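Local coordinates for LbaCas13a H328A (C2c2) (Lachnospiraceae bacterium NK4A179, PDB 5WLH), which binds pre-crRNA as guide and is an RNA-targeting, A-cleaving nuclease of the CRISPR-Cas13a (C2c2) family, at residues Arg739-Phe742 and Ile743-Ala746; Asn787-Gly790 and Gln791-Asn795; Pro801-Thr804 and Leu805-Cys809. All coordinates share one frame; numbering follows the deposited sequence.

Contact 1. Residues Arg739-Phe742 and Ile743-Ala746; sequences RERF and ITKA
Four successive i to i+4 backbone bonds link Arg739-Phe742 to Ile743-Ala746 over the last turns of helix 736-745, from Ile743 N to Arg739 O through Ala746 N to Phe742 O, the latter at 2.9 Å. Glu740 O takes two donors. Thr744 N and Thr744 OG1 each lie 3.1 Å from Glu740 O, and they approach from opposite faces of its carbonyl plane. Thr744 OG1 gets there because it sits anti to its own carbonyl carbon (chi1 -67°), which turns the hydroxyl back along the helix. Arg739 and Ile743 run side by side. The methyl Ile743 CD1 lies over the centre of one face of the Arg739 guanidinium, 3.9 Å from Arg739 CZ. Glu740 meets the edge of the same group, with a salt bridge of 3.3 Å between Arg739 NH2 and Glu740 OE2, while Arg739 NE hydrogen-bonds to Tyr803 O. Arg741 and Lys745 cross at a slant, and Lys745 CG comes within 3.4 Å of Arg741 NH2. Their charged ends are close, Arg741 NE to Lys745 NZ 4.0 Å, but both form salt bridges to Glu856. An alanine in place of Lys745 would probably leave Glu856 with one cation fewer and set the Arg741 guanidinium freer to turn. Phe742 packs on Leu846 of helix 843-861 and Leu805 of helix 805-813, while Ile743 packs on Val797 of helix 786-799.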
loop_
_atom_site.group_PDB
_atom_site.type_symbol
_atom_site.label_atom_id
_atom_site.label_comp_id
_atom_site.label_asym_id
_atom_site.label_seq_id
_atom_site.Cartn_x
_atom_site.Cartn_y
_atom_site.Cartn_z
ATOM N N ARG A 739 -32.655 -0.743 2.237
ATOM C CA ARG A 739 -32.025 0.558 2.438
ATOM C C ARG A 739 -32.865 1.444 3.353
ATOM O O ARG A 739 -32.361 1.986 4.345
ATOM C CB ARG A 739 -31.799 1.221 1.087
ATOM C CG ARG A 739 -31.200 2.601 1.141
ATOM C CD ARG A 739 -31.438 3.257 -0.200
ATOM N NE ARG A 739 -31.084 4.665 -0.197
ATOM C CZ ARG A 739 -31.932 5.657 0.049
ATOM N NH1 ARG A 739 -31.493 6.907 0.018
ATOM N NH2 ARG A 739 -33.206 5.404 0.332
ATOM N N GLU A 740 -34.156 1.592 3.041
ATOM C CA GLU A 740 -35.027 2.435 3.862
ATOM C C GLU A 740 -35.081 1.956 5.310
ATOM O O GLU A 740 -35.081 2.771 6.241
ATOM C CB GLU A 740 -36.433 2.482 3.261
ATOM C CG GLU A 740 -36.476 2.848 1.777
ATOM C CD GLU A 740 -36.307 4.342 1.516
ATOM O OE1 GLU A 740 -36.040 5.099 2.478
ATOM O OE2 GLU A 740 -36.444 4.761 0.343
ATOM N N ARG A 741 -35.116 0.637 5.524
ATOM C CA ARG A 741 -35.197 0.100 6.879
ATOM C C ARG A 741 -33.864 0.188 7.610
ATOM O O ARG A 741 -33.839 0.358 8.838
ATOM C CB ARG A 741 -35.670 -1.353 6.844
ATOM C CG ARG A 741 -37.155 -1.523 6.586
ATOM C CD ARG A 741 -37.777 -2.453 7.615
ATOM N NE ARG A 741 -37.177 -2.287 8.940
ATOM C CZ ARG A 741 -37.507 -1.333 9.811
ATOM N NH1 ARG A 741 -38.446 -0.440 9.516
ATOM N NH2 ARG A 741 -36.894 -1.274 10.987
ATOM N N PHE A 742 -32.751 0.050 6.887
ATOM C CA PHE A 742 -31.452 0.286 7.502
ATOM C C PHE A 742 -31.353 1.717 8.013
ATOM O O PHE A 742 -30.852 1.954 9.116
ATOM C CB PHE A 742 -30.339 -0.015 6.495
ATOM C CG PHE A 742 -28.962 0.391 6.955
ATOM C CD1 PHE A 742 -28.507 1.696 6.781
ATOM C CD2 PHE A 742 -28.117 -0.532 7.540
ATOM C CE1 PHE A 742 -27.242 2.066 7.193
ATOM C CE2 PHE A 742 -26.849 -0.168 7.958
ATOM C CZ PHE A 742 -26.411 1.129 7.785
ATOM N N ILE A 743 -31.816 2.677 7.212
ATOM C CA ILE A 743 -31.717 4.090 7.571
ATOM C C ILE A 743 -32.577 4.384 8.791
ATOM O O ILE A 743 -32.164 5.104 9.709
ATOM C CB ILE A 743 -32.128 4.964 6.372
ATOM C CG1 ILE A 743 -31.100 4.855 5.233
ATOM C CG2 ILE A 743 -32.306 6.426 6.788
ATOM C CD1 ILE A 743 -31.592 5.455 3.937
ATOM N N THR A 744 -33.785 3.820 8.819
ATOM C CA THR A 744 -34.675 4.013 9.956
ATOM C C THR A 744 -34.089 3.402 11.223
ATOM O O THR A 744 -33.968 4.079 12.252
ATOM C CB THR A 744 -36.036 3.411 9.637
ATOM O OG1 THR A 744 -36.641 4.162 8.579
ATOM C CG2 THR A 744 -36.935 3.440 10.874
ATOM N N LYS A 745 -33.713 2.120 11.164
ATOM C CA LYS A 745 -33.148 1.448 12.333
ATOM C C LYS A 745 -31.906 2.170 12.839
ATOM O O LYS A 745 -31.701 2.295 14.052
ATOM C CB LYS A 745 -32.817 -0.009 11.999
ATOM C CG LYS A 745 -33.857 -1.023 12.474
ATOM C CD LYS A 745 -33.385 -2.470 12.270
ATOM C CE LYS A 745 -33.555 -2.933 10.821
ATOM N NZ LYS A 745 -34.242 -4.253 10.733
ATOM N N ALA A 746 -31.061 2.641 11.929
ATOM C CA ALA A 746 -29.920 3.466 12.309
ATOM C C ALA A 746 -30.383 4.901 12.537
ATOM O O ALA A 746 -30.035 5.519 13.538
ATOM C CB ALA A 746 -28.833 3.412 11.239
#

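Contact 2. Residues Asn787-Gly790 and Gln791-Asn795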
loop_
_atom_site.group_PDB
_atom_site.type_symbol
_atom_site.label_atom_id
_atom_site.label_comp_id
_atom_site.label_asym_id
_atom_site.label_seq_id
_atom_site.Cartn_x
_atom_site.Cartn_y
_atom_site.Cartn_z
ATOM N N ASN A 787 -26.041 7.870 18.716
ATOM C CA ASN A 787 -26.609 9.131 18.251
ATOM C C ASN A 787 -25.709 9.772 17.203
ATOM O O ASN A 787 -26.195 10.328 16.209
ATOM C CB ASN A 787 -26.831 10.087 19.426
ATOM C CG ASN A 787 -27.269 11.474 18.971
ATOM O OD1 ASN A 787 -28.370 11.647 18.450
ATOM N ND2 ASN A 787 -26.398 12.466 19.155
ATOM N N ASP A 788 -24.394 9.705 17.414
ATOM C CA ASP A 788 -23.437 10.191 16.426
ATOM C C ASP A 788 -23.612 9.456 15.104
ATOM O O ASP A 788 -23.836 10.072 14.053
ATOM C CB ASP A 788 -22.016 10.010 16.963
ATOM C CG ASP A 788 -21.121 11.192 16.663
ATOM O OD1 ASP A 788 -21.146 11.684 15.513
ATOM O OD2 ASP A 788 -20.392 11.626 17.580
ATOM N N PHE A 789 -23.514 8.125 15.148
ATOM C CA PHE A 789 -23.760 7.275 13.992
ATOM C C PHE A 789 -25.024 7.687 13.249
ATOM O O PHE A 789 -24.980 8.028 12.062
ATOM C CB PHE A 789 -23.850 5.818 14.460
ATOM C CG PHE A 789 -23.651 4.809 13.368
ATOM C CD1 PHE A 789 -22.373 4.458 12.952
ATOM C CD2 PHE A 789 -24.743 4.198 12.766
ATOM C CE1 PHE A 789 -22.190 3.523 11.945
ATOM C CE2 PHE A 789 -24.564 3.259 11.756
ATOM C CZ PHE A 789 -23.287 2.922 11.347
ATOM N N GLY A 790 -26.163 7.701 13.949
ATOM C CA GLY A 790 -27.413 8.050 13.290
ATOM C C GLY A 790 -27.438 9.472 12.770
ATOM O O GLY A 790 -28.071 9.755 11.748
ATOM N N GLN A 791 -26.745 10.384 13.454
ATOM C CA GLN A 791 -26.681 11.764 12.986
ATOM C C GLN A 791 -26.008 11.847 11.620
ATOM O O GLN A 791 -26.520 12.493 10.695
ATOM C CB GLN A 791 -25.942 12.629 14.010
ATOM C CG GLN A 791 -26.221 14.118 13.884
ATOM C CD GLN A 791 -27.701 14.441 13.951
ATOM O OE1 GLN A 791 -28.325 14.773 12.940
ATOM N NE2 GLN A 791 -28.273 14.345 15.144
ATOM N N ARG A 792 -24.858 11.188 11.471
ATOM C CA ARG A 792 -24.156 11.236 10.193
ATOM C C ARG A 792 -24.962 10.560 9.096
ATOM O O ARG A 792 -24.981 11.039 7.954
ATOM C CB ARG A 792 -22.773 10.605 10.321
ATOM C CG ARG A 792 -22.024 11.075 11.540
ATOM C CD ARG A 792 -20.751 10.295 11.721
ATOM N NE ARG A 792 -19.607 10.943 11.094
ATOM C CZ ARG A 792 -18.842 11.845 11.701
ATOM N NH1 ARG A 792 -17.813 12.388 11.061
ATOM N NH2 ARG A 792 -19.106 12.201 12.951
ATOM N N ILE A 793 -25.650 9.460 9.425
ATOM C CA ILE A 793 -26.527 8.809 8.454
ATOM C C ILE A 793 -27.578 9.789 7.952
ATOM O O ILE A 793 -27.816 9.911 6.742
ATOM C CB ILE A 793 -27.188 7.561 9.070
ATOM C CG1 ILE A 793 -26.132 6.593 9.595
ATOM C CG2 ILE A 793 -28.109 6.892 8.056
ATOM C CD1 ILE A 793 -25.569 5.675 8.554
ATOM N N LYS A 794 -28.232 10.503 8.875
ATOM C CA LYS A 794 -29.262 11.447 8.452
ATOM C C LYS A 794 -28.657 12.575 7.627
ATOM O O LYS A 794 -29.249 13.016 6.631
ATOM C CB LYS A 794 -30.029 12.000 9.661
ATOM C CG LYS A 794 -31.114 11.074 10.287
ATOM C CD LYS A 794 -32.434 11.021 9.465
ATOM C CE LYS A 794 -32.372 10.121 8.224
ATOM N NZ LYS A 794 -33.451 10.365 7.227
ATOM N N ASN A 795 -27.470 13.046 8.011
ATOM C CA ASN A 795 -26.771 14.034 7.193
ATOM C C ASN A 795 -26.509 13.490 5.793
ATOM O O ASN A 795 -26.751 14.175 4.791
ATOM C CB ASN A 795 -25.466 14.443 7.875
ATOM C CG ASN A 795 -24.746 15.543 7.128
ATOM O OD1 ASN A 795 -23.516 15.560 7.051
ATOM N ND2 ASN A 795 -25.513 16.471 6.561
#
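The Arg792 guanidinium receives Asp788 OD1 at its edge, near its plane, while the Phe789 ring is met obliquely by the methyl Ile793 CD1. The first pair is a salt bridge with one weak hydrogen bond: Arg792 NH2 stands 3.3 Å from Asp788 OD1, and the N-H is bent to 146°. The two side chains lie alongside each other. Their flat groups are turned 37° apart, so the carboxylate does not meet the guanidinium squarely. Arg792 CG lies anti to its carbonyl carbon (chi1 -46°), which directs the chain back toward Asp788; CG passes 3.3 Å from Asp788 O. The bend at chi3 then swings the guanidinium toward the acid. In the second pair Phe789 CE2 is 4.1 Å from Ile793 CD1. Ile793 CG1 also packs against the backbone, 3.1 Å from Phe789 O. That oxygen accepts Ile793 N at 3.1 Å. Arg792 N donates to Asp788 O. Phe789 packs on Leu845 and Leu846 of helix 843-861, and Ile793 on Ile812 of helix 805-813. The arrangement is that of an amphipathic alpha-helix: an i to i+4 Asp-Arg salt bridge at the more exposed side of helix 786-799, and an i to i+4 Phe-Ile pair on its buried side.

Contact 3. Residues Pro801-Thr804 and Leu805-Cys809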
loop_
_atom_site.group_PDB
_atom_site.type_symbol
_atom_site.label_atom_id
_atom_site.label_comp_id
_atom_site.label_asym_id
_atom_site.label_seq_id
_atom_site.Cartn_x
_atom_site.Cartn_y
_atom_site.Cartn_z
ATOM N N PRO A 801 -30.652 12.099 -1.168
ATOM C CA PRO A 801 -31.584 11.022 -0.807
ATOM C C PRO A 801 -31.397 9.759 -1.619
ATOM O O PRO A 801 -31.830 8.692 -1.172
ATOM C CB PRO A 801 -32.963 11.646 -1.070
ATOM C CG PRO A 801 -32.721 13.121 -1.058
ATOM C CD PRO A 801 -31.355 13.300 -1.640
ATOM N N ASP A 802 -30.772 9.841 -2.789
ATOM C CA ASP A 802 -30.642 8.705 -3.686
ATOM C C ASP A 802 -29.377 7.890 -3.452
ATOM O O ASP A 802 -29.093 6.991 -4.248
ATOM C CB ASP A 802 -30.669 9.182 -5.142
ATOM C CG ASP A 802 -31.920 9.981 -5.474
ATOM O OD1 ASP A 802 -32.950 9.787 -4.790
ATOM O OD2 ASP A 802 -31.869 10.802 -6.418
ATOM N N TYR A 803 -28.603 8.195 -2.413
ATOM C CA TYR A 803 -27.415 7.404 -2.108
ATOM C C TYR A 803 -27.818 5.980 -1.767
ATOM O O TYR A 803 -28.654 5.751 -0.885
ATOM C CB TYR A 803 -26.636 8.010 -0.936
ATOM C CG TYR A 803 -25.723 9.173 -1.290
ATOM C CD1 TYR A 803 -25.224 9.335 -2.573
ATOM C CD2 TYR A 803 -25.364 10.110 -0.326
ATOM C CE1 TYR A 803 -24.389 10.408 -2.894
ATOM C CE2 TYR A 803 -24.533 11.182 -0.631
ATOM C CZ TYR A 803 -24.048 11.326 -1.915
ATOM O OH TYR A 803 -23.227 12.396 -2.215
ATOM N N THR A 804 -27.217 5.023 -2.465
ATOM C CA THR A 804 -27.466 3.623 -2.177
ATOM C C THR A 804 -26.989 3.279 -0.770
ATOM O O THR A 804 -26.268 4.041 -0.126
ATOM C CB THR A 804 -26.750 2.744 -3.199
ATOM O OG1 THR A 804 -25.336 2.911 -3.045
ATOM C CG2 THR A 804 -27.132 3.158 -4.590
ATOM N N LEU A 805 -27.413 2.105 -0.288
ATOM C CA LEU A 805 -26.886 1.599 0.975
ATOM C C LEU A 805 -25.370 1.478 0.914
ATOM O O LEU A 805 -24.669 1.821 1.876
ATOM C CB LEU A 805 -27.515 0.246 1.312
ATOM C CG LEU A 805 -26.966 -0.515 2.525
ATOM C CD1 LEU A 805 -27.142 0.267 3.820
ATOM C CD2 LEU A 805 -27.653 -1.873 2.651
ATOM N N ALA A 806 -24.846 0.988 -0.208
ATOM C CA ALA A 806 -23.394 0.915 -0.342
ATOM C C ALA A 806 -22.770 2.292 -0.174
ATOM O O ALA A 806 -21.750 2.437 0.503
ATOM C CB ALA A 806 -23.027 0.318 -1.700
ATOM N N GLN A 807 -23.380 3.320 -0.775
ATOM C CA GLN A 807 -22.806 4.660 -0.696
ATOM C C GLN A 807 -22.923 5.242 0.700
ATOM O O GLN A 807 -22.024 5.966 1.142
ATOM C CB GLN A 807 -23.456 5.567 -1.740
ATOM C CG GLN A 807 -23.111 5.112 -3.158
ATOM C CD GLN A 807 -23.912 5.795 -4.246
ATOM O OE1 GLN A 807 -25.087 6.137 -4.066
ATOM N NE2 GLN A 807 -23.280 5.988 -5.390
ATOM N N ILE A 808 -23.991 4.911 1.430
ATOM C CA ILE A 808 -24.038 5.281 2.839
ATOM C C ILE A 808 -22.908 4.599 3.604
ATOM O O ILE A 808 -22.210 5.233 4.406
ATOM C CB ILE A 808 -25.419 4.953 3.439
ATOM C CG1 ILE A 808 -26.496 5.766 2.729
ATOM C CG2 ILE A 808 -25.411 5.243 4.919
ATOM C CD1 ILE A 808 -27.911 5.272 2.992
ATOM N N CYS A 809 -22.701 3.295 3.359
ATOM C CA CYS A 809 -21.617 2.582 4.029
ATOM C C CYS A 809 -20.270 3.213 3.727
ATOM O O CYS A 809 -19.430 3.356 4.619
ATOM C CB CYS A 809 -21.575 1.116 3.603
ATOM S SG CYS A 809 -22.914 0.091 4.236
#
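Gln807 OE1 accepts the backbone N-H of Thr804 at 2.9 Å, with an N-H angle of 158°. The donor lies somewhat out of the carbonyl plane. In return Gln807 N donates to Thr804 OG1 at 3.0 Å. Thr804 OG1 lies between its backbone N and carbonyl carbon (chi1 65°), which puts the hydroxyl oxygen over the start of the helix, where Gln807 CG also lies 3.1 Å from Thr804 OG1. These two reciprocal bonds make a capping box, with Thr804 as the N-cap of helix 805-813. The box satisfies one amide of the first turn and helps hold the Gln807 side-chain amide. Ile808 N closes the first full turn by donating to Thr804 O at 2.9 Å.

Tyr803 precedes the cap. Its ring stands nearly upright to the Gln807 amide, the planes 81° apart, and Tyr803 CD1 approaches Gln807 OE1 obliquely at 3.5 Å. On the apolar side Tyr803 CB lies 4.3 Å from Ile808 CG1. Tyr803 and Ile808 both pack on Ile796 of helix 786-799, Leu805 touches Phe742 of helix 736-745, and Gln807 reaches Trp933 of helix 915-941.

Overall arrangement
Along the chain the three contacts come in series; none nests within or crosses another. Contact 1 is at the C-terminal end of helix 736-745. Residues 747-784 are not modelled, and contact 2 then lies near the start of helix 786-799. A short loop leads to contact 3, which opens helix 805-813. Each is local and closes helical turns; the ties between them are mostly packing, with one hydrogen bond. Phe742 and Ile743 of contact 1 meet Ile793 and Lys794 of contact 2. Ile743 and Ile793 both touch Ile808 of contact 3. Arg739 hydrogen-bonds to Tyr803 O, joining helix 736-745 to the loop before helix 805-813.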